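Insecticidal crystal protein Cry7Cal (PDB 5ZI1) is toxic to the locust Locusta migratoria manilensis, probably by binding receptors on gut cells and inserting its helical N-terminal domain into their membranes. Local coordinates at residues A33-I37 against L97-Q101; L47-K51 against R87-E91; D310-W315 against F392-I398. All coordinates share one frame; numbering follows the deposited sequence.

In the fold
Contacts 1 and 2 lie in the N-terminal domain, the helical bundle that in three-domain Cry toxins is linked to membrane insertion. Both use helix 73-101: contact 1 pairs its last turn with the start of helix 33-47, and contact 2 sets an earlier turn of it against the loop that follows helix 33-47. Their centres are about 17 Å apart and their nearest atoms about 7 Å, with contact 2 nested within the chain loop that contact 1 closes. Contact 3 belongs to the middle, mainly beta domain, where it ties two antiparallel sheets together; its centre lies about 60 Å from that of contact 1 and 52 Å from that of contact 2.

Contact 1: residues A33-I37 against L97-Q101; sequences AGGII and LEAWQ
Ile37 drives its CD1 methyl onto the backbone of Glu98, and this is the heart of an antiparallel helix pair in the alpha-helical bundle of the N-terminal domain. The start of helix 33-47 runs against the end of helix 73-101 with the axes of the two short segments 10.2 Å apart and their directions at 156°. The isoleucine reaches across with CG1 anti to its carbonyl carbon (chi1 -74°) and CD1 extended beyond, which brings CD1 to 3.6 Å from Glu98 CA. The same methyl also lies against the carbonyl oxygen of Leu97 and CB of Gln101, so a single methyl touches three residues on one side of the helix. Farther back along the side chain, CG1 of Ile37 passes Leu97 CG at 4.2 Å, while the CD2 branch of Leu97 turns to the neighbouring Ile36, meeting its CG2 at 3.8 Å. This apolar floor continues into the bundle, where Ile36 touches Phe153 and Leu97 touches Trp165, both of helix 141-165.

One helical turn before Ile37, the partner is Gln101. Its chain bends at chi2 (84°) and folds the amide over the small residues Ala33 and Gly34. The methyl of Ala33 packs against the amide, CB to OE1 3.6 Å, but that oxygen finds its polar partner in Arg104 NH2. On the other arm of the amide, NE2 stands 3.4 Å from Gly34 N, a meeting of two donors that makes no bond.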
ATOM      1  N   ALA A  33      -0.038  -2.730  28.037  1.00 63.71           N
ATOM      2  CA  ALA A  33      -1.461  -2.507  28.260  1.00 65.96           C
ATOM      3  C   ALA A  33      -1.805  -1.030  28.139  1.00 67.90           C
ATOM      4  O   ALA A  33      -2.856  -0.680  27.593  1.00 65.40           O
ATOM      5  CB  ALA A  33      -1.887  -3.059  29.623  1.00 64.67           C
ATOM      6  N   GLY A  34      -0.921  -0.151  28.621  1.00 71.22           N
ATOM      7  CA  GLY A  34      -1.191   1.277  28.550  1.00 65.28           C
ATOM      8  C   GLY A  34      -1.252   1.786  27.123  1.00 69.78           C
ATOM      9  O   GLY A  34      -2.167   2.524  26.746  1.00 72.01           O
ATOM     10  N   GLY A  35      -0.277   1.394  26.304  1.00 72.43           N
ATOM     11  CA  GLY A  35      -0.326   1.764  24.900  1.00 63.74           C
ATOM     12  C   GLY A  35      -1.491   1.121  24.173  1.00 63.47           C
ATOM     13  O   GLY A  35      -2.147   1.765  23.349  1.00 62.32           O
ATOM     14  N   ILE A  36      -1.758  -0.161  24.456  1.00 65.00           N
ATOM     15  CA  ILE A  36      -2.914  -0.838  23.863  1.00 62.41           C
ATOM     16  C   ILE A  36      -4.191  -0.059  24.153  1.00 61.10           C
ATOM     17  O   ILE A  36      -5.064   0.075  23.288  1.00 56.19           O
ATOM     18  CB  ILE A  36      -3.005  -2.288  24.375  1.00 60.94           C
ATOM     19  CG1 ILE A  36      -1.998  -3.196  23.657  1.00 66.78           C
ATOM     20  CG2 ILE A  36      -4.405  -2.836  24.201  1.00 59.00           C
ATOM     21  CD1 ILE A  36      -2.516  -3.867  22.412  1.00 68.40           C
ATOM     22  N   ILE A  37      -4.311   0.483  25.370  1.00 61.29           N
ATOM     23  CA  ILE A  37      -5.488   1.268  25.721  1.00 63.59           C
ATOM     24  C   ILE A  37      -5.549   2.537  24.885  1.00 61.44           C
ATOM     25  O   ILE A  37      -6.617   2.929  24.401  1.00 61.14           O
ATOM     26  CB  ILE A  37      -5.498   1.579  27.229  1.00 66.88           C
ATOM     27  CG1 ILE A  37      -5.858   0.322  28.034  1.00 66.76           C
ATOM     28  CG2 ILE A  37      -6.475   2.717  27.537  1.00 64.16           C
ATOM     29  CD1 ILE A  37      -5.613   0.460  29.527  1.00 66.07           C
ATOM     30  N   LEU A  97     -10.381  -3.253  30.383  1.00 51.77           N
ATOM     31  CA  LEU A  97      -8.928  -3.359  30.294  1.00 55.62           C
ATOM     32  C   LEU A  97      -8.249  -2.259  31.103  1.00 53.10           C
ATOM     33  O   LEU A  97      -7.203  -2.483  31.720  1.00 54.53           O
ATOM     34  CB  LEU A  97      -8.489  -3.312  28.833  1.00 52.74           C
ATOM     35  CG  LEU A  97      -7.020  -3.660  28.587  1.00 55.57           C
ATOM     36  CD1 LEU A  97      -6.662  -4.996  29.240  1.00 55.62           C
ATOM     37  CD2 LEU A  97      -6.747  -3.697  27.091  1.00 55.60           C
ATOM     38  N   GLU A  98      -8.848  -1.068  31.134  1.00 59.18           N
ATOM     39  CA  GLU A  98      -8.252   0.034  31.876  1.00 63.00           C
ATOM     40  C   GLU A  98      -8.400  -0.171  33.376  1.00 61.26           C
ATOM     41  O   GLU A  98      -7.442   0.031  34.130  1.00 65.04           O
ATOM     42  CB  GLU A  98      -8.885   1.352  31.442  1.00 56.32           C
ATOM     43  CG  GLU A  98      -8.063   2.567  31.806  1.00 69.50           C
ATOM     44  CD  GLU A  98      -8.515   3.804  31.052  1.00 78.32           C
ATOM     45  OE1 GLU A  98      -7.804   4.828  31.136  1.00 76.54           O
ATOM     46  OE2 GLU A  98      -9.574   3.740  30.371  1.00 77.37           O
ATOM     47  N   ALA A  99      -9.589  -0.579  33.825  1.00 60.50           N
ATOM     48  CA  ALA A  99      -9.799  -0.845  35.247  1.00 61.80           C
ATOM     49  C   ALA A  99      -8.850  -1.919  35.758  1.00 62.67           C
ATOM     50  O   ALA A  99      -8.369  -1.842  36.893  1.00 67.50           O
ATOM     51  CB  ALA A  99     -11.248  -1.255  35.505  1.00 57.11           C
ATOM     52  N   TRP A 100      -8.570  -2.933  34.942  1.00 63.68           N
ATOM     53  CA  TRP A 100      -7.679  -3.992  35.397  1.00 62.30           C
ATOM     54  C   TRP A 100      -6.235  -3.513  35.416  1.00 62.41           C
ATOM     55  O   TRP A 100      -5.485  -3.794  36.362  1.00 62.80           O
ATOM     56  CB  TRP A 100      -7.823  -5.234  34.510  1.00 57.22           C
ATOM     57  CG  TRP A 100      -6.619  -6.142  34.607  1.00 54.80           C
ATOM     58  CD1 TRP A 100      -6.294  -6.967  35.642  1.00 57.79           C
ATOM     59  CD2 TRP A 100      -5.578  -6.291  33.634  1.00 56.19           C
ATOM     60  NE1 TRP A 100      -5.115  -7.624  35.373  1.00 59.53           N
ATOM     61  CE2 TRP A 100      -4.655  -7.221  34.147  1.00 57.45           C
ATOM     62  CE3 TRP A 100      -5.338  -5.729  32.378  1.00 55.36           C
ATOM     63  CZ2 TRP A 100      -3.513  -7.596  33.449  1.00 57.86           C
ATOM     64  CZ3 TRP A 100      -4.200  -6.108  31.689  1.00 57.51           C
ATOM     65  CH2 TRP A 100      -3.304  -7.031  32.225  1.00 52.03           C
ATOM     66  N   GLN A 101      -5.833  -2.790  34.374  1.00 62.63           N
ATOM     67  CA  GLN A 101      -4.466  -2.295  34.281  1.00 66.94           C
ATOM     68  C   GLN A 101      -4.102  -1.405  35.470  1.00 65.78           C
ATOM     69  O   GLN A 101      -2.959  -1.426  35.937  1.00 67.52           O
ATOM     70  CB  GLN A 101      -4.303  -1.554  32.952  1.00 64.65           C
ATOM     71  CG  GLN A 101      -3.273  -0.462  32.949  1.00 70.04           C
ATOM     72  CD  GLN A 101      -1.884  -0.987  32.693  1.00 73.52           C
ATOM     73  OE1 GLN A 101      -1.549  -2.125  33.064  1.00 72.18           O
ATOM     74  NE2 GLN A 101      -1.059  -0.167  32.035  1.00 70.69           N
TER

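Contact 2: residues L47-K51 against R87-E91; sequences LWPNK and RNALE
Trp48 lays one face of its indole against the side chain of Arg87, joining the loop after helix 33-47 to helix 73-101 in the N-terminal helical bundle. The closest atom is CB of Arg87, 3.6 Å from the centroid of the five-membered ring and only 14° off its normal, a well-placed CH-pi contact. From there the arginine runs extended, both chi1 and chi2 near 180°, carrying CD past Trp48 CG at 3.6 Å. A bend at chi3 then swings the guanidinium clear, so that its plane stands 76° from that of the indole and the aliphatic chain packs on the ring; any cation-pi attraction is at most weak. The far end of the indole meets Leu90, whose CD1 approaches CH2 at 4.1 Å. Trp48 also meets the ring of Trp56, and its NE1 has a weak hydrogen bond to Asn53.

The loop doubles back in a tight turn, Lys51 N bonding to Trp48 O, and this brings Lys51 over the guanidinium. Its CB sits above one face of that group, offset toward the rim. Glu91 lies instead at the guanidinium edge, one helical turn on from Arg87, and its OE2 takes a salt bridge from NH2; the modelled length is very short and so doubtful in detail. Lys51 bends at chi2 and chi4 to bring its ammonium to the same carboxylate, which completes a charged network. That last bridge is long: NZ stands 3.7 Å from Glu91 OE2 and equally far from OE1.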
ATOM      1  N   LEU A  47     -12.832   5.248  13.913  1.00 53.94           N
ATOM      2  CA  LEU A  47     -13.794   4.399  13.220  1.00 55.07           C
ATOM      3  C   LEU A  47     -15.235   4.769  13.552  1.00 50.85           C
ATOM      4  O   LEU A  47     -16.127   4.562  12.728  1.00 48.35           O
ATOM      5  CB  LEU A  47     -13.530   2.921  13.555  1.00 49.15           C
ATOM      6  CG  LEU A  47     -12.345   2.247  12.843  1.00 49.75           C
ATOM      7  CD1 LEU A  47     -12.042   0.844  13.400  1.00 46.34           C
ATOM      8  CD2 LEU A  47     -12.621   2.166  11.366  1.00 43.38           C
ATOM      9  N   TRP A  48     -15.487   5.275  14.751  1.00 49.88           N
ATOM     10  CA  TRP A  48     -16.817   5.715  15.157  1.00 52.97           C
ATOM     11  C   TRP A  48     -16.728   7.138  15.689  1.00 56.70           C
ATOM     12  O   TRP A  48     -16.843   7.360  16.903  1.00 54.10           O
ATOM     13  CB  TRP A  48     -17.408   4.798  16.225  1.00 52.60           C
ATOM     14  CG  TRP A  48     -17.793   3.428  15.770  1.00 54.55           C
ATOM     15  CD1 TRP A  48     -18.979   3.051  15.224  1.00 56.29           C
ATOM     16  CD2 TRP A  48     -17.003   2.236  15.882  1.00 53.21           C
ATOM     17  NE1 TRP A  48     -18.983   1.692  14.977  1.00 54.99           N
ATOM     18  CE2 TRP A  48     -17.775   1.172  15.369  1.00 57.71           C
ATOM     19  CE3 TRP A  48     -15.718   1.968  16.354  1.00 49.86           C
ATOM     20  CZ2 TRP A  48     -17.302  -0.136  15.317  1.00 55.19           C
ATOM     21  CZ3 TRP A  48     -15.250   0.660  16.305  1.00 52.75           C
ATOM     22  CH2 TRP A  48     -16.036  -0.368  15.791  1.00 53.80           C
ATOM     23  N   PRO A  49     -16.524   8.126  14.809  1.00 51.75           N
ATOM     24  CA  PRO A  49     -16.463   9.524  15.266  1.00 55.65           C
ATOM     25  C   PRO A  49     -17.737   9.899  16.006  1.00 57.91           C
ATOM     26  O   PRO A  49     -18.846   9.631  15.542  1.00 61.90           O
ATOM     27  CB  PRO A  49     -16.309  10.331  13.965  1.00 52.82           C
ATOM     28  CG  PRO A  49     -15.840   9.350  12.944  1.00 57.96           C
ATOM     29  CD  PRO A  49     -16.414   8.012  13.346  1.00 51.31           C
ATOM     30  N   ASN A  50     -17.567  10.500  17.181  1.00 56.76           N
ATOM     31  CA  ASN A  50     -18.693  10.862  18.040  1.00 60.96           C
ATOM     32  C   ASN A  50     -19.638   9.688  18.259  1.00 62.89           C
ATOM     33  O   ASN A  50     -20.849   9.868  18.395  1.00 65.85           O
ATOM     34  CB  ASN A  50     -19.435  12.074  17.475  1.00 63.56           C
ATOM     35  CG  ASN A  50     -18.532  13.291  17.384  1.00 68.55           C
ATOM     36  OD1 ASN A  50     -18.325  13.995  18.381  1.00 72.58           O
ATOM     37  ND2 ASN A  50     -17.943  13.515  16.202  1.00 60.87           N
ATOM     38  N   LYS A  51     -19.079   8.474  18.291  1.00 63.13           N
ATOM     39  CA  LYS A  51     -19.826   7.264  18.622  1.00 59.27           C
ATOM     40  C   LYS A  51     -20.971   7.014  17.646  1.00 60.42           C
ATOM     41  O   LYS A  51     -21.998   6.443  18.018  1.00 62.19           O
ATOM     42  CB  LYS A  51     -20.338   7.324  20.061  1.00 61.95           C
ATOM     43  CG  LYS A  51     -19.222   7.216  21.098  1.00 63.25           C
ATOM     44  CD  LYS A  51     -19.478   8.127  22.280  1.00 67.24           C
ATOM     45  CE  LYS A  51     -18.578   7.796  23.457  1.00 69.18           C
ATOM     46  NZ  LYS A  51     -19.167   6.685  24.261  1.00 75.44           N
ATOM     47  N   ARG A  87     -19.112  -1.581  18.466  1.00 53.58           N
ATOM     48  CA  ARG A  87     -18.575  -0.378  19.101  1.00 54.62           C
ATOM     49  C   ARG A  87     -18.781  -0.423  20.609  1.00 53.02           C
ATOM     50  O   ARG A  87     -17.841  -0.208  21.385  1.00 49.14           O
ATOM     51  CB  ARG A  87     -19.206   0.891  18.532  1.00 53.58           C
ATOM     52  CG  ARG A  87     -18.842   2.077  19.396  1.00 52.08           C
ATOM     53  CD  ARG A  87     -19.457   3.376  18.937  1.00 61.18           C
ATOM     54  NE  ARG A  87     -20.908   3.384  19.032  1.00 61.61           N
ATOM     55  CZ  ARG A  87     -21.585   3.475  20.169  1.00 63.09           C
ATOM     56  NH1 ARG A  87     -22.910   3.487  20.136  1.00 63.79           N
ATOM     57  NH2 ARG A  87     -20.940   3.540  21.330  1.00 62.64           N
ATOM     58  N   ASN A  88     -20.009  -0.711  21.048  1.00 50.07           N
ATOM     59  CA  ASN A  88     -20.259  -0.744  22.485  1.00 54.71           C
ATOM     60  C   ASN A  88     -19.490  -1.870  23.175  1.00 55.62           C
ATOM     61  O   ASN A  88     -19.151  -1.744  24.357  1.00 53.25           O
ATOM     62  CB  ASN A  88     -21.764  -0.845  22.763  1.00 48.89           C
ATOM     63  CG  ASN A  88     -22.464   0.515  22.629  1.00 70.64           C
ATOM     64  OD1 ASN A  88     -22.331   1.389  23.503  1.00 72.42           O
ATOM     65  ND2 ASN A  88     -23.180   0.713  21.520  1.00 65.53           N
ATOM     66  N   ALA A  89     -19.186  -2.964  22.466  1.00 47.53           N
ATOM     67  CA  ALA A  89     -18.480  -4.035  23.157  1.00 57.24           C
ATOM     68  C   ALA A  89     -17.006  -3.691  23.289  1.00 51.06           C
ATOM     69  O   ALA A  89     -16.406  -3.908  24.348  1.00 53.36           O
ATOM     70  CB  ALA A  89     -18.683  -5.382  22.445  1.00 43.54           C
ATOM     71  N   LEU A  90     -16.414  -3.130  22.239  1.00 49.39           N
ATOM     72  CA  LEU A  90     -15.050  -2.630  22.369  1.00 53.22           C
ATOM     73  C   LEU A  90     -14.951  -1.557  23.447  1.00 53.03           C
ATOM     74  O   LEU A  90     -14.025  -1.579  24.267  1.00 58.32           O
ATOM     75  CB  LEU A  90     -14.554  -2.096  21.033  1.00 54.23           C
ATOM     76  CG  LEU A  90     -14.295  -3.196  20.010  1.00 54.98           C
ATOM     77  CD1 LEU A  90     -14.118  -2.585  18.628  1.00 53.09           C
ATOM     78  CD2 LEU A  90     -13.063  -4.001  20.413  1.00 51.29           C
ATOM     79  N   GLU A  91     -15.891  -0.608  23.468  1.00 56.19           N
ATOM     80  CA  GLU A  91     -15.888   0.395  24.530  1.00 59.17           C
ATOM     81  C   GLU A  91     -15.859  -0.278  25.891  1.00 52.93           C
ATOM     82  O   GLU A  91     -15.011   0.034  26.735  1.00 57.24           O
ATOM     83  CB  GLU A  91     -17.109   1.311  24.434  1.00 56.94           C
ATOM     84  CG  GLU A  91     -17.114   2.272  23.266  1.00 64.34           C
ATOM     85  CD  GLU A  91     -18.438   3.059  23.134  1.00 70.10           C
ATOM     86  OE1 GLU A  91     -19.303   2.969  24.047  1.00 70.83           O
ATOM     87  OE2 GLU A  91     -18.612   3.759  22.107  1.00 64.71           O
TER

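Contact 3: residues D310-W315 against F392-I398; sequences DRFAIW and FSFSNNI
The amide nitrogen of Arg311 gives a short, nearly straight hydrogen bond to Asn397 OD1, 2.7 Å with 171° at the hydrogen. It reaches the oxygen from the side, tilted out of the carboxamide plane. Asn397 holds the arginine backbone at both ends, since its own N donates to Arg311 O at 3.0 Å. Its side chain can do this because CG lies between the backbone N and the carbonyl carbon (chi1 68°), folding the amide back over the opposite chain. Two residues on, Ala313 N donates to Ser395 O at 2.9 Å. Between these backbone bonds Phe312 and Asn396 form the non-hydrogen-bonded pair of a single antiparallel bridge, with CA atoms 4.0 Å apart.

Just past the bridge the second chain makes an Asx turn, Asn396 OD1 accepting from Ile398 N, and Ile398 then extends CD1 to 3.6 Å from CD2 of Phe312, the side chains crossing obliquely. A water donates to both Asp310 OD1 and Asn397 O, while the other carboxylate oxygen of Asp310 is bonded to Tyr268. At the other end, CB of Ala313 presses on CB of Phe394 at 3.5 Å, and Trp315 CZ2 comes to the edge of the Phe392 ring, near its plane; the indole NE1 is held by Val373 O.

This is the middle domain, whose Greek-key sheets form the beta-prism of three-domain Cry toxins. Strand 312-324 lies between strands 294-306 and 331-336 in one sheet, and strand 387-393 edges another beside strand 369-382; the bridge joins the loop leaving that edge to the start of strand 312-324.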
ATOM      1  N   ASP A 310      -8.216  28.457 -30.618  1.00 53.89           N
ATOM      2  CA  ASP A 310      -7.448  28.741 -29.416  1.00 54.44           C
ATOM      3  C   ASP A 310      -5.979  28.452 -29.693  1.00 52.25           C
ATOM      4  O   ASP A 310      -5.628  27.762 -30.661  1.00 51.13           O
ATOM      5  CB  ASP A 310      -7.884  27.861 -28.253  1.00 56.90           C
ATOM      6  CG  ASP A 310      -9.388  27.789 -28.097  1.00 59.59           C
ATOM      7  OD1 ASP A 310     -10.060  28.840 -28.039  1.00 54.94           O
ATOM      8  OD2 ASP A 310      -9.890  26.644 -27.991  1.00 59.31           O
ATOM      9  N   ARG A 311      -5.114  28.952 -28.816  1.00 47.99           N
ATOM     10  CA  ARG A 311      -3.690  28.650 -28.892  1.00 53.85           C
ATOM     11  C   ARG A 311      -3.227  28.200 -27.512  1.00 50.29           C
ATOM     12  O   ARG A 311      -3.651  28.766 -26.502  1.00 48.13           O
ATOM     13  CB  ARG A 311      -2.882  29.870 -29.428  1.00 52.07           C
ATOM     14  CG  ARG A 311      -1.457  30.046 -28.876  1.00 56.60           C
ATOM     15  CD  ARG A 311      -0.681  31.164 -29.651  1.00 60.70           C
ATOM     16  NE  ARG A 311      -0.260  30.685 -30.982  1.00 72.57           N
ATOM     17  CZ  ARG A 311       1.002  30.462 -31.350  1.00 66.93           C
ATOM     18  NH1 ARG A 311       1.983  30.686 -30.482  1.00 62.48           N
ATOM     19  NH2 ARG A 311       1.282  30.022 -32.580  1.00 66.91           N
ATOM     20  N   PHE A 312      -2.403  27.151 -27.464  1.00 52.03           N
ATOM     21  CA  PHE A 312      -2.081  26.483 -26.203  1.00 49.93           C
ATOM     22  C   PHE A 312      -0.997  25.448 -26.436  1.00 47.03           C
ATOM     23  O   PHE A 312      -0.908  24.859 -27.515  1.00 48.25           O
ATOM     24  CB  PHE A 312      -3.300  25.788 -25.598  1.00 48.09           C
ATOM     25  CG  PHE A 312      -3.969  24.855 -26.545  1.00 52.89           C
ATOM     26  CD1 PHE A 312      -3.547  23.530 -26.656  1.00 46.98           C
ATOM     27  CD2 PHE A 312      -5.011  25.308 -27.352  1.00 52.69           C
ATOM     28  CE1 PHE A 312      -4.151  22.671 -27.548  1.00 45.08           C
ATOM     29  CE2 PHE A 312      -5.635  24.444 -28.240  1.00 53.81           C
ATOM     30  CZ  PHE A 312      -5.199  23.117 -28.345  1.00 55.10           C
ATOM     31  N   ALA A 313      -0.198  25.215 -25.401  1.00 44.60           N
ATOM     32  CA  ALA A 313       0.840  24.203 -25.479  1.00 45.05           C
ATOM     33  C   ALA A 313       0.253  22.824 -25.188  1.00 47.09           C
ATOM     34  O   ALA A 313      -0.763  22.694 -24.500  1.00 43.94           O
ATOM     35  CB  ALA A 313       1.968  24.525 -24.505  1.00 42.29           C
ATOM     36  N   ILE A 314       0.888  21.800 -25.775  1.00 49.91           N
ATOM     37  CA  ILE A 314       0.615  20.391 -25.530  1.00 42.93           C
ATOM     38  C   ILE A 314       1.961  19.701 -25.382  1.00 49.75           C
ATOM     39  O   ILE A 314       2.943  20.083 -26.027  1.00 44.13           O
ATOM     40  CB  ILE A 314      -0.186  19.715 -26.670  1.00 46.72           C
ATOM     41  CG1 ILE A 314       0.638  19.721 -27.962  1.00 47.19           C
ATOM     42  CG2 ILE A 314      -1.560  20.366 -26.876  1.00 45.97           C
ATOM     43  CD1 ILE A 314       0.023  18.931 -29.105  1.00 45.42           C
ATOM     44  N   TRP A 315       2.009  18.660 -24.543  1.00 45.74           N
ATOM     45  CA  TRP A 315       3.265  17.935 -24.388  1.00 49.35           C
ATOM     46  C   TRP A 315       3.551  17.151 -25.654  1.00 45.92           C
ATOM     47  O   TRP A 315       2.654  16.540 -26.230  1.00 44.83           O
ATOM     48  CB  TRP A 315       3.236  16.950 -23.208  1.00 49.63           C
ATOM     49  CG  TRP A 315       2.956  17.522 -21.864  1.00 47.61           C
ATOM     50  CD1 TRP A 315       2.464  18.757 -21.584  1.00 47.60           C
ATOM     51  CD2 TRP A 315       3.140  16.868 -20.607  1.00 47.94           C
ATOM     52  NE1 TRP A 315       2.326  18.916 -20.229  1.00 49.98           N
ATOM     53  CE2 TRP A 315       2.744  17.772 -19.606  1.00 46.46           C
ATOM     54  CE3 TRP A 315       3.615  15.612 -20.232  1.00 45.40           C
ATOM     55  CZ2 TRP A 315       2.793  17.457 -18.255  1.00 44.36           C
ATOM     56  CZ3 TRP A 315       3.668  15.301 -18.888  1.00 47.31           C
ATOM     57  CH2 TRP A 315       3.260  16.217 -17.917  1.00 47.43           C
ATOM     58  N   PHE A 392       5.741  24.843 -14.188  1.00 53.12           N
ATOM     59  CA  PHE A 392       5.845  25.428 -15.512  1.00 50.17           C
ATOM     60  C   PHE A 392       4.455  25.877 -15.916  1.00 49.28           C
ATOM     61  O   PHE A 392       3.455  25.235 -15.571  1.00 50.19           O
ATOM     62  CB  PHE A 392       6.430  24.464 -16.578  1.00 49.15           C
ATOM     63  CG  PHE A 392       5.613  23.211 -16.817  1.00 47.87           C
ATOM     64  CD1 PHE A 392       4.485  23.231 -17.628  1.00 50.20           C
ATOM     65  CD2 PHE A 392       6.019  22.002 -16.281  1.00 47.08           C
ATOM     66  CE1 PHE A 392       3.742  22.078 -17.863  1.00 52.21           C
ATOM     67  CE2 PHE A 392       5.286  20.837 -16.510  1.00 52.26           C
ATOM     68  CZ  PHE A 392       4.145  20.876 -17.297  1.00 50.03           C
ATOM     69  N   SER A 393       4.400  27.002 -16.617  1.00 50.73           N
ATOM     70  CA  SER A 393       3.151  27.575 -17.099  1.00 52.69           C
ATOM     71  C   SER A 393       3.364  27.944 -18.556  1.00 55.43           C
ATOM     72  O   SER A 393       4.101  28.890 -18.859  1.00 53.83           O
ATOM     73  CB  SER A 393       2.737  28.786 -16.276  1.00 47.48           C
ATOM     74  OG  SER A 393       1.344  29.003 -16.402  1.00 58.49           O
ATOM     75  N   PHE A 394       2.762  27.167 -19.448  1.00 50.89           N
ATOM     76  CA  PHE A 394       2.913  27.339 -20.880  1.00 50.64           C
ATOM     77  C   PHE A 394       1.686  28.024 -21.458  1.00 50.48           C
ATOM     78  O   PHE A 394       0.627  28.095 -20.830  1.00 52.55           O
ATOM     79  CB  PHE A 394       3.131  25.994 -21.561  1.00 50.35           C
ATOM     80  CG  PHE A 394       4.417  25.334 -21.191  1.00 55.64           C
ATOM     81  CD1 PHE A 394       5.548  26.092 -20.950  1.00 55.68           C
ATOM     82  CD2 PHE A 394       4.494  23.952 -21.076  1.00 53.20           C
ATOM     83  CE1 PHE A 394       6.741  25.484 -20.601  1.00 53.40           C
ATOM     84  CE2 PHE A 394       5.679  23.337 -20.741  1.00 52.95           C
ATOM     85  CZ  PHE A 394       6.807  24.104 -20.502  1.00 56.13           C
ATOM     86  N   SER A 395       1.831  28.485 -22.698  1.00 46.66           N
ATOM     87  CA  SER A 395       0.805  29.317 -23.306  1.00 53.33           C
ATOM     88  C   SER A 395      -0.527  28.591 -23.313  1.00 50.55           C
ATOM     89  O   SER A 395      -0.590  27.371 -23.464  1.00 55.54           O
ATOM     90  CB  SER A 395       1.174  29.694 -24.735  1.00 54.87           C
ATOM     91  OG  SER A 395       0.507  28.827 -25.635  1.00 57.89           O
ATOM     92  N   ASN A 396      -1.593  29.355 -23.124  1.00 51.93           N
ATOM     93  CA  ASN A 396      -2.943  28.821 -23.083  1.00 53.52           C
ATOM     94  C   ASN A 396      -3.930  29.980 -23.031  1.00 51.72           C
ATOM     95  O   ASN A 396      -3.998  30.704 -22.032  1.00 54.95           O
ATOM     96  CB  ASN A 396      -3.109  27.882 -21.876  1.00 51.63           C
ATOM     97  CG  ASN A 396      -4.531  27.447 -21.671  1.00 49.48           C
ATOM     98  OD1 ASN A 396      -5.352  27.494 -22.594  1.00 48.58           O
ATOM     99  ND2 ASN A 396      -4.843  27.019 -20.453  1.00 49.76           N
ATOM    100  N   ASN A 397      -4.682  30.181 -24.106  1.00 46.19           N
ATOM    101  CA  ASN A 397      -5.711  31.209 -24.128  1.00 54.29           C
ATOM    102  C   ASN A 397      -7.106  30.607 -24.173  1.00 53.32           C
ATOM    103  O   ASN A 397      -8.061  31.299 -24.560  1.00 46.29           O
ATOM    104  CB  ASN A 397      -5.497  32.184 -25.297  1.00 50.36           C
ATOM    105  CG  ASN A 397      -5.724  31.547 -26.669  1.00 56.31           C
ATOM    106  OD1 ASN A 397      -6.248  30.425 -26.804  1.00 52.71           O
ATOM    107  ND2 ASN A 397      -5.339  32.278 -27.703  1.00 52.00           N
ATOM    108  N   ILE A 398      -7.237  29.326 -23.820  1.00 50.70           N
ATOM    109  CA  ILE A 398      -8.577  28.743 -23.684  1.00 51.84           C
ATOM    110  C   ILE A 398      -9.248  29.354 -22.462  1.00 53.61           C
ATOM    111  O   ILE A 398      -8.600  29.470 -21.407  1.00 52.64           O
ATOM    112  CB  ILE A 398      -8.497  27.219 -23.562  1.00 54.43           C
ATOM    113  CG1 ILE A 398      -7.730  26.618 -24.730  1.00 56.09           C
ATOM    114  CG2 ILE A 398      -9.883  26.616 -23.543  1.00 49.93           C
ATOM    115  CD1 ILE A 398      -7.178  25.244 -24.423  1.00 51.52           C
TER
HETATM  116  O   HOH W   1      -9.648  31.594 -26.862  1.00 52.91           O